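Local coordinates for manganese-containing pseudocatalase (PDB 2V8T) that is a dimanganese catalase, an oxidoreductase that breaks down hydrogen peroxide to water and oxygen, at the interface of chains A and B and the interface of chains A and C. Residues are numbered along the deposited sequence; one frame, centred on the assembly and turned at random. Chains: chain A/B/C, Manganese-containing pseudocatalase.

Contact 1: the interface of chains A and B. Residues chain A 163-164, 166-167, 213, 217-218; chain B 99-100, 102-103, 279, 281, 285.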
# COMPACT_ATOMS: atom_id res chain seq x y z
N LEU A 163 0.28 -18.34 -19.46
CA LEU A 163 0.92 -18.52 -20.75
C LEU A 163 2.23 -17.72 -20.83
O LEU A 163 3.25 -18.21 -21.33
CB LEU A 163 -0.00 -18.10 -21.88
CG LEU A 163 -1.17 -19.05 -22.15
CD1 LEU A 163 -2.24 -18.33 -22.99
CD2 LEU A 163 -0.72 -20.30 -22.87
N ARG A 164 2.18 -16.46 -20.38
CA ARG A 164 3.39 -15.63 -20.48
C ARG A 164 4.51 -16.15 -19.58
O ARG A 164 5.66 -16.21 -19.99
CB ARG A 164 3.04 -14.18 -20.16
CG ARG A 164 2.18 -13.56 -21.25
CD ARG A 164 1.55 -12.24 -20.81
NE ARG A 164 0.80 -11.66 -21.92
CZ ARG A 164 0.12 -10.52 -21.83
NH1 ARG A 164 -0.07 -9.93 -20.68
NH2 ARG A 164 -0.45 -10.05 -22.93
N TYR A 166 4.87 -19.28 -18.68
CA TYR A 166 5.32 -20.48 -19.36
C TYR A 166 6.39 -20.17 -20.38
O TYR A 166 7.38 -20.88 -20.56
CB TYR A 166 4.11 -21.16 -20.04
CG TYR A 166 4.47 -22.42 -20.76
CD1 TYR A 166 4.86 -22.38 -22.07
CD2 TYR A 166 4.36 -23.68 -20.15
CE1 TYR A 166 5.18 -23.54 -22.76
CE2 TYR A 166 4.66 -24.84 -20.82
CZ TYR A 166 5.09 -24.75 -22.13
OH TYR A 166 5.41 -25.89 -22.87
N GLU A 167 6.19 -19.06 -21.13
CA GLU A 167 7.11 -18.64 -22.16
C GLU A 167 8.42 -18.06 -21.63
O GLU A 167 9.35 -17.82 -22.43
CB GLU A 167 6.42 -17.64 -23.08
CG GLU A 167 5.30 -18.29 -23.90
CD GLU A 167 4.69 -17.28 -24.82
OE1 GLU A 167 4.22 -16.24 -24.20
OE2 GLU A 167 4.63 -17.41 -26.03
N ILE A 213 -5.24 -18.62 -28.77
CA ILE A 213 -4.23 -19.66 -28.88
C ILE A 213 -4.82 -20.85 -28.15
O ILE A 213 -5.41 -20.71 -27.07
CB ILE A 213 -2.87 -19.25 -28.27
CG1 ILE A 213 -1.85 -20.36 -28.50
CG2 ILE A 213 -2.98 -18.79 -26.79
CD1 ILE A 213 -0.42 -20.00 -28.06
N LYS A 217 -1.36 -26.11 -28.18
CA LYS A 217 -0.04 -25.63 -28.58
C LYS A 217 0.97 -25.64 -27.44
O LYS A 217 2.16 -25.35 -27.66
CB LYS A 217 -0.15 -24.20 -29.13
CG LYS A 217 -1.04 -24.10 -30.33
CD LYS A 217 -0.69 -25.06 -31.46
CE LYS A 217 -1.80 -25.13 -32.55
NZ LYS A 217 -1.51 -26.18 -33.58
N ILE A 218 0.53 -25.98 -26.23
CA ILE A 218 1.40 -26.03 -25.08
C ILE A 218 1.54 -27.55 -24.77
O ILE A 218 0.57 -28.17 -24.36
CB ILE A 218 0.75 -25.31 -23.89
CG1 ILE A 218 0.41 -23.84 -24.25
CG2 ILE A 218 1.67 -25.44 -22.67
CD1 ILE A 218 1.61 -23.01 -24.72
N PRO B 99 5.29 -20.77 -28.53
CA PRO B 99 5.36 -20.62 -27.06
C PRO B 99 6.13 -21.69 -26.37
O PRO B 99 6.63 -21.44 -25.25
CB PRO B 99 3.91 -20.64 -26.59
CG PRO B 99 3.23 -20.11 -27.73
CD PRO B 99 3.91 -20.68 -29.02
N ALA B 100 6.20 -22.87 -26.95
CA ALA B 100 6.90 -23.94 -26.33
C ALA B 100 8.43 -23.76 -26.33
O ALA B 100 9.16 -24.47 -25.64
CB ALA B 100 6.54 -25.30 -26.98
N THR B 102 10.17 -21.11 -25.29
CA THR B 102 10.57 -20.08 -24.33
C THR B 102 10.97 -18.73 -24.99
O THR B 102 12.04 -18.15 -24.74
CB THR B 102 11.71 -20.62 -23.43
OG1 THR B 102 11.60 -22.08 -23.42
CG2 THR B 102 11.56 -20.06 -21.99
N PRO B 103 10.05 -18.19 -25.75
CA PRO B 103 10.38 -16.94 -26.48
C PRO B 103 10.52 -15.72 -25.57
O PRO B 103 11.05 -14.71 -26.02
CB PRO B 103 9.23 -16.79 -27.47
CG PRO B 103 8.06 -17.49 -26.77
CD PRO B 103 8.71 -18.71 -26.11
N ALA B 279 4.45 -13.64 -28.89
CA ALA B 279 4.64 -14.25 -27.58
C ALA B 279 3.85 -13.53 -26.49
O ALA B 279 3.49 -14.12 -25.46
CB ALA B 279 6.10 -14.29 -27.22
N PHE B 281 0.94 -12.20 -27.22
CA PHE B 281 -0.44 -12.28 -27.66
C PHE B 281 -1.02 -10.87 -27.93
O PHE B 281 -2.18 -10.61 -27.68
CB PHE B 281 -1.33 -13.09 -26.72
CG PHE B 281 -0.63 -14.30 -26.17
CD1 PHE B 281 -0.25 -15.32 -27.01
CD2 PHE B 281 -0.26 -14.39 -24.83
CE1 PHE B 281 0.48 -16.41 -26.55
CE2 PHE B 281 0.47 -15.48 -24.37
CZ PHE B 281 0.83 -16.49 -25.24
N PHE B 285 -2.51 -13.35 -30.67
CA PHE B 285 -1.45 -14.30 -31.00
C PHE B 285 -1.13 -14.27 -32.49
O PHE B 285 0.03 -14.07 -32.87
CB PHE B 285 -1.85 -15.71 -30.53
CG PHE B 285 -0.85 -16.77 -30.83
CD1 PHE B 285 0.50 -16.63 -30.46
CD2 PHE B 285 -1.25 -17.94 -31.42
CE1 PHE B 285 1.44 -17.64 -30.77
CE2 PHE B 285 -0.33 -18.95 -31.66
CZ PHE B 285 1.01 -18.80 -31.35

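Contact 2: the interface of chains A and C. Residues chain A 55-59, 243, 246-247; chain C 290-291, 293-294, 297-298.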
# COMPACT_ATOMS: atom_id res chain seq x y z
N ALA A 55 -32.24 -20.97 -3.66
CA ALA A 55 -33.02 -20.58 -4.86
C ALA A 55 -32.16 -20.54 -6.12
O ALA A 55 -32.67 -20.71 -7.22
CB ALA A 55 -33.68 -19.23 -4.63
N LEU A 56 -30.86 -20.26 -5.94
CA LEU A 56 -29.91 -20.22 -7.05
C LEU A 56 -28.83 -21.32 -6.86
O LEU A 56 -27.67 -21.15 -7.25
CB LEU A 56 -29.28 -18.83 -7.19
CG LEU A 56 -30.29 -17.75 -7.59
CD1 LEU A 56 -29.72 -16.37 -7.32
CD2 LEU A 56 -30.71 -17.90 -9.05
N LYS A 57 -29.24 -22.43 -6.28
CA LYS A 57 -28.30 -23.49 -5.90
C LYS A 57 -27.34 -23.94 -6.98
O LYS A 57 -26.17 -24.16 -6.65
CB LYS A 57 -29.04 -24.68 -5.28
CG LYS A 57 -28.12 -25.76 -4.75
CD LYS A 57 -28.88 -26.82 -4.00
CE LYS A 57 -28.01 -27.85 -3.35
NZ LYS A 57 -27.10 -28.51 -4.31
N PRO A 58 -27.75 -24.14 -8.23
CA PRO A 58 -26.76 -24.65 -9.16
C PRO A 58 -25.55 -23.71 -9.29
O PRO A 58 -24.39 -24.16 -9.45
CB PRO A 58 -27.57 -24.72 -10.47
CG PRO A 58 -29.03 -24.95 -9.99
CD PRO A 58 -29.10 -24.06 -8.80
N TYR A 59 -25.81 -22.42 -9.23
CA TYR A 59 -24.75 -21.40 -9.35
C TYR A 59 -23.94 -21.30 -8.09
O TYR A 59 -22.70 -21.13 -8.14
CB TYR A 59 -25.41 -20.04 -9.69
CG TYR A 59 -26.27 -20.12 -10.92
CD1 TYR A 59 -25.72 -20.11 -12.18
CD2 TYR A 59 -27.65 -20.28 -10.81
CE1 TYR A 59 -26.53 -20.28 -13.29
CE2 TYR A 59 -28.46 -20.46 -11.92
CZ TYR A 59 -27.89 -20.44 -13.18
OH TYR A 59 -28.70 -20.59 -14.26
N ASP A 243 -25.27 -30.63 -7.58
CA ASP A 243 -26.01 -30.14 -8.76
C ASP A 243 -25.09 -29.48 -9.78
O ASP A 243 -25.58 -28.74 -10.62
CB ASP A 243 -27.14 -29.23 -8.34
CG ASP A 243 -28.16 -29.92 -7.48
OD1 ASP A 243 -28.45 -31.10 -7.72
OD2 ASP A 243 -28.72 -29.27 -6.55
N LEU A 246 -25.96 -29.55 -13.63
CA LEU A 246 -27.02 -28.74 -14.22
C LEU A 246 -26.47 -27.62 -15.11
O LEU A 246 -27.14 -27.15 -16.02
CB LEU A 246 -27.94 -28.17 -13.16
CG LEU A 246 -28.68 -29.24 -12.33
CD1 LEU A 246 -29.57 -28.53 -11.29
CD2 LEU A 246 -29.44 -30.24 -13.22
N ILE A 247 -25.24 -27.17 -14.78
CA ILE A 247 -24.52 -26.17 -15.56
C ILE A 247 -23.39 -26.82 -16.33
O ILE A 247 -23.13 -26.48 -17.50
CB ILE A 247 -24.01 -25.02 -14.66
CG1 ILE A 247 -25.16 -24.28 -14.00
CG2 ILE A 247 -23.10 -24.08 -15.46
CD1 ILE A 247 -24.72 -23.36 -12.85
N LEU C 290 -34.45 -14.98 -12.43
CA LEU C 290 -33.31 -15.88 -12.23
C LEU C 290 -33.71 -17.11 -11.42
O LEU C 290 -33.26 -18.21 -11.71
CB LEU C 290 -32.12 -15.17 -11.59
CG LEU C 290 -31.59 -13.96 -12.33
CD1 LEU C 290 -30.26 -13.52 -11.72
CD2 LEU C 290 -31.45 -14.17 -13.84
N TYR C 291 -34.57 -16.93 -10.42
CA TYR C 291 -35.03 -18.08 -9.67
C TYR C 291 -35.79 -19.03 -10.58
O TYR C 291 -35.68 -20.26 -10.40
CB TYR C 291 -35.93 -17.65 -8.51
CG TYR C 291 -35.29 -16.79 -7.43
CD1 TYR C 291 -33.93 -16.75 -7.24
CD2 TYR C 291 -36.08 -16.03 -6.62
CE1 TYR C 291 -33.37 -16.01 -6.20
CE2 TYR C 291 -35.56 -15.27 -5.59
CZ TYR C 291 -34.20 -15.26 -5.38
OH TYR C 291 -33.61 -14.49 -4.41
N ILE C 293 -35.25 -19.46 -13.86
CA ILE C 293 -34.25 -20.15 -14.65
C ILE C 293 -33.62 -21.31 -13.87
O ILE C 293 -33.46 -22.42 -14.38
CB ILE C 293 -33.16 -19.13 -15.13
CG1 ILE C 293 -33.74 -18.19 -16.16
CG2 ILE C 293 -31.92 -19.84 -15.65
CD1 ILE C 293 -32.85 -16.99 -16.46
N ALA C 294 -33.27 -21.06 -12.60
CA ALA C 294 -32.66 -22.10 -11.78
C ALA C 294 -33.64 -23.27 -11.61
O ALA C 294 -33.23 -24.43 -11.72
CB ALA C 294 -32.24 -21.54 -10.45
N LEU C 297 -33.70 -25.53 -14.59
CA LEU C 297 -32.50 -26.37 -14.75
C LEU C 297 -32.72 -27.73 -14.16
O LEU C 297 -32.14 -28.73 -14.65
CB LEU C 297 -31.29 -25.80 -14.05
CG LEU C 297 -30.70 -24.55 -14.70
CD1 LEU C 297 -29.54 -24.01 -13.81
CD2 LEU C 297 -30.16 -24.83 -16.10
N TYR C 298 -33.54 -27.84 -13.12
CA TYR C 298 -33.85 -29.11 -12.45
C TYR C 298 -34.89 -29.91 -13.18
O TYR C 298 -35.00 -31.10 -12.99
CB TYR C 298 -34.41 -28.87 -11.04
CG TYR C 298 -33.31 -28.43 -10.03
CD1 TYR C 298 -33.03 -27.08 -9.77
CD2 TYR C 298 -32.55 -29.34 -9.34
CE1 TYR C 298 -32.00 -26.68 -8.90
CE2 TYR C 298 -31.51 -28.96 -8.45
CZ TYR C 298 -31.25 -27.62 -8.26
OH TYR C 298 -30.24 -27.20 -7.42
O HOH W 1 -35.23 -21.27 -7.86

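Contact 1: the interface of chains A and B
The carboxyl oxygen OE1 of A:Glu167 is held, among the residues described, by one polar group, the backbone carbonyl O of B:Ala279 at 2.6 Å. A carbonyl can only accept, so this is a hydrogen bond only if the carboxyl group carries the proton. That is plausible, because within A:Glu167 the bond from CD to OE1 (1.3 Å) is longer than that from CD to OE2 (1.2 Å); otherwise the two oxygens would clash. The chain is extended beyond CG (chi2 -178°) and runs alongside B:Pro99, pointing the same way. OE1 faces CZ of B:Phe281 tip to tip, the carboxyl and ring planes only 7° apart, while OE2 rests 3.4 Å from CB of B:Pro99. An alanine here removes the carboxyl group and its contact to the B:Ala279 carbonyl, and would probably loosen the packing between B:Pro99 and B:Phe281. A:Ile213, with CG1 anti to the backbone N (chi1 -177°), sets CD1 over the centre of the B:Phe285 face, 3.7 Å above its plane, and meets CG of B:Pro99 tip to tip. A:Leu163 crosses B:Phe281 at about a right angle, CB 3.6 Å from CE2. The patch joins two copies of the subunit through an interface that is not an exact two-fold and probably contributes to the assembly; A:Glu167 directly follows helix 144-166, and chain B contributes 3-10 helices 99-101 and 278-280.

Contact 2: the interface of chains A and C
A two-fold symmetric interface between identical subunits pairs chains A and C in the deposited six-subunit assembly, and probably serves to hold the manganese catalase oligomer together. In this family the dimanganese site lies in a ferritin-like four-helix bundle; here the N-terminal end of helix 57-85 and the loop before it, together with 3-10 helix 244-246 and the residue before it, receive the C-terminal helix of chain C. C:Tyr298 carries much of the contact. With CG anti to the carbonyl carbon (chi1 -74°), its ring swings against A:Leu246 and A:Asp243, and its phenol OH donates to OD2 of A:Asp243 at 2.7 Å. OD2 lies at the edge of the ring, in its plane, whereas the carboxylate stands perpendicular to the ring, so the phenol meets OD2 from above the carboxylate plane (57° out of it). The same oxygen takes a second bond and salt bridge, 2.9 Å from NZ of A:Lys57. These two donors grip OD2, and the lysine would probably favour the charged carboxylate. A:Leu246 crosses the tyrosine at about a right angle and puts CD1 over the ring centre, 3.4 Å above its plane; CG of A:Pro58 meets CE1 of C:Tyr298 tip to tip at 3.6 Å.

Back toward the start of the helix, CD1 of C:Leu297 packs crosswise against A:Tyr59, 3.6 Å from its OH. CB of A:Ala55 sits over the face of C:Tyr291, offset toward the rim, while CG of A:Leu56 reaches the edge of that ring, 3.8 Å from CD1 of C:Tyr291. A water bridges the backbone carbonyls of the two chains, 2.7 Å from O of A:Ala55 and bonded also to O of C:Tyr291.

About 37 Å separates the centres of contact 1 and contact 2, and chain A takes part in both, chiefly through different helices: the end of helix 144-166 in contact 1 and the start of helix 57-85 in contact 2. Both helices also supply manganese ligands, A:Glu155 from the first and A:Glu70 and A:His73 from the second. Part of the chain B surface in contact 1, residues 279-285, lies just before the helix that chain C uses in contact 2, so the C-terminal part of each subunit can touch two others. Combining the two-fold contact 2 with the differently arranged contact 1 probably helps build the six-subunit assembly.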